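Local coordinates for protein fanconi-associated nuclease 1 homolog (Pseudomonas aeruginosa, PDB 5Y7Q) that is a bacterial homolog of Fanconi-associated nuclease 1, a largely helical protein that carries a VRR-NUC family nuclease domain and binds nucleic acid in this crystal, at residues E497-C502 and I530-A535. Sequence-based numbering, arbitrary orientation.
Sequences EQALDC and IQFWPA
Within the VRR-NUC family region, helix 493-502 packs on strand 529-533 through the ring of Phe-532, which meets Gln-498, Ala-499 and Cys-502 on one side of the helix. The axes of 497-502 and 530-533 come within 9.2 Å at an angle of 69°, so the helix runs across the strand and the meeting is confined to about one turn. The first torsion of Phe-532 (chi1 -62°) sets CG opposite the carbonyl carbon and sends the ring toward the helix backbone. Its CZ is 3.9 Å from CA of Ala-499, while O of Gln-498 and N of Ala-499 both stand over one face, nearer the ring's margin than its centre. Cys-502 approaches the same ring obliquely, with CB 3.6 Å from CD1 of Phe-532. Its SG lies 5.1 Å from the centroid of the Phe-532 ring, a sulfur-aromatic contact. The strand is an inner member of a mixed sheet, flanked antiparallel by 402-405 and 538-545, and Phe-532 also touches His-404 and Tyr-539 on these neighbours. Just beyond the strand's end, SG of Cys-502 lies 3.9 Å from CA of Pro-534. Gln-498 meets the CD2 side of the ring, across from the CD1 atom that Cys-502 CB touches; its chain is extended, its CB and OE1 are each 4.0 Å from CD2 of Phe-532, and its amide plane is inclined 61° to the ring. The same OE1 accepts a hydrogen bond from NE2 of His-404, tying the helix to the adjacent strand, whereas no hydrogen bond joins 497-502 directly to 530-535.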
loop_
_atom_site.group_PDB
_atom_site.type_symbol
_atom_site.label_atom_id
_atom_site.label_comp_id
_atom_site.label_asym_id
_atom_site.label_seq_id
_atom_site.Cartn_x
_atom_site.Cartn_y
_atom_site.Cartn_z
ATOM N N GLU A 497 12.947 9.828 -25.173
ATOM C CA GLU A 497 13.976 9.864 -26.202
ATOM C C GLU A 497 15.208 10.607 -25.692
ATOM O O GLU A 497 16.343 10.111 -25.799
ATOM C CB GLU A 497 13.410 10.492 -27.480
ATOM C CG GLU A 497 13.514 9.613 -28.755
ATOM C CD GLU A 497 12.985 8.175 -28.582
ATOM O OE1 GLU A 497 13.814 7.236 -28.511
ATOM O OE2 GLU A 497 11.746 7.978 -28.526
ATOM N N GLN A 498 14.995 11.772 -25.068
ATOM C CA GLN A 498 16.113 12.482 -24.450
ATOM C C GLN A 498 16.807 11.620 -23.400
ATOM O O GLN A 498 18.039 11.539 -23.377
ATOM C CB GLN A 498 15.634 13.803 -23.853
ATOM C CG GLN A 498 15.006 14.697 -24.904
ATOM C CD GLN A 498 14.529 16.021 -24.356
ATOM O OE1 GLN A 498 14.247 16.146 -23.169
ATOM N NE2 GLN A 498 14.446 17.025 -25.225
ATOM N N ALA A 499 16.042 10.927 -22.552
ATOM C CA ALA A 499 16.683 10.049 -21.579
ATOM C C ALA A 499 17.507 8.964 -22.270
ATOM O O ALA A 499 18.646 8.694 -21.874
ATOM C CB ALA A 499 15.634 9.438 -20.662
ATOM N N LEU A 500 16.978 8.386 -23.348
ATOM C CA LEU A 500 17.653 7.279 -24.007
ATOM C C LEU A 500 18.976 7.725 -24.590
ATOM O O LEU A 500 20.001 7.045 -24.446
ATOM C CB LEU A 500 16.770 6.699 -25.102
ATOM C CG LEU A 500 15.649 5.763 -24.648
ATOM C CD1 LEU A 500 15.172 4.956 -25.846
ATOM C CD2 LEU A 500 16.110 4.829 -23.542
ATOM N N ASP A 501 18.967 8.855 -25.282
ATOM C CA ASP A 501 20.159 9.248 -26.004
ATOM C C ASP A 501 21.158 10.021 -25.145
ATOM O O ASP A 501 22.348 10.037 -25.480
ATOM C CB ASP A 501 19.738 10.005 -27.270
ATOM C CG ASP A 501 19.024 9.075 -28.295
ATOM O OD1 ASP A 501 19.726 8.390 -29.089
ATOM O OD2 ASP A 501 17.764 9.010 -28.294
ATOM N N CYS A 502 20.723 10.633 -24.037
ATOM C CA CYS A 502 21.639 11.363 -23.163
ATOM C C CYS A 502 22.163 10.575 -21.966
ATOM O O CYS A 502 23.130 11.020 -21.346
ATOM C CB CYS A 502 20.976 12.636 -22.629
ATOM S SG CYS A 502 20.646 13.906 -23.853
ATOM N N ILE A 530 15.869 16.506 -13.521
ATOM C CA ILE A 530 16.925 16.073 -14.408
ATOM C C ILE A 530 16.939 17.014 -15.622
ATOM O O ILE A 530 15.888 17.343 -16.187
ATOM C CB ILE A 530 16.719 14.593 -14.794
ATOM C CG1 ILE A 530 17.937 14.075 -15.590
ATOM C CG2 ILE A 530 15.340 14.409 -15.515
ATOM C CD1 ILE A 530 18.072 12.537 -15.692
ATOM N N GLN A 531 18.111 17.496 -16.001
ATOM C CA GLN A 531 18.194 18.366 -17.157
ATOM C C GLN A 531 19.101 17.743 -18.209
ATOM O O GLN A 531 20.109 17.096 -17.888
ATOM C CB GLN A 531 18.656 19.793 -16.800
ATOM C CG GLN A 531 19.503 19.963 -15.565
ATOM C CD GLN A 531 20.220 21.314 -15.567
ATOM O OE1 GLN A 531 19.926 22.181 -16.399
ATOM N NE2 GLN A 531 21.173 21.490 -14.653
ATOM N N PHE A 532 18.700 17.923 -19.462
ATOM C CA PHE A 532 19.363 17.354 -20.613
ATOM C C PHE A 532 19.824 18.475 -21.525
ATOM O O PHE A 532 19.132 19.490 -21.704
ATOM C CB PHE A 532 18.438 16.407 -21.385
ATOM C CG PHE A 532 17.986 15.208 -20.589
ATOM C CD1 PHE A 532 18.885 14.214 -20.227
ATOM C CD2 PHE A 532 16.653 15.070 -20.209
ATOM C CE1 PHE A 532 18.464 13.115 -19.496
ATOM C CE2 PHE A 532 16.232 13.979 -19.485
ATOM C CZ PHE A 532 17.126 13.003 -19.126
ATOM N N TRP A 533 21.000 18.272 -22.097
ATOM C CA TRP A 533 21.518 19.095 -23.179
ATOM C C TRP A 533 21.665 18.117 -24.338
ATOM O O TRP A 533 22.689 17.412 -24.443
ATOM C CB TRP A 533 22.840 19.753 -22.799
ATOM C CG TRP A 533 22.804 20.763 -21.643
ATOM C CD1 TRP A 533 22.638 22.122 -21.744
ATOM C CD2 TRP A 533 23.003 20.491 -20.241
ATOM N NE1 TRP A 533 22.710 22.707 -20.498
ATOM C CE2 TRP A 533 22.941 21.734 -19.559
ATOM C CE3 TRP A 533 23.214 19.321 -19.495
ATOM C CZ2 TRP A 533 23.080 21.837 -18.164
ATOM C CZ3 TRP A 533 23.354 19.429 -18.105
ATOM C CH2 TRP A 533 23.286 20.678 -17.459
ATOM N N PRO A 534 20.616 17.955 -25.156
ATOM C CA PRO A 534 20.653 16.940 -26.229
ATOM C C PRO A 534 21.704 17.184 -27.281
ATOM O O PRO A 534 22.029 16.241 -28.009
ATOM C CB PRO A 534 19.242 17.003 -26.837
ATOM C CG PRO A 534 18.623 18.258 -26.304
ATOM C CD PRO A 534 19.257 18.490 -24.958
ATOM N N ALA A 535 22.232 18.407 -27.392
ATOM C CA ALA A 535 23.281 18.687 -28.373
ATOM C C ALA A 535 24.530 17.861 -28.098
ATOM O O ALA A 535 25.066 17.196 -28.994
ATOM C CB ALA A 535 23.623 20.180 -28.374
#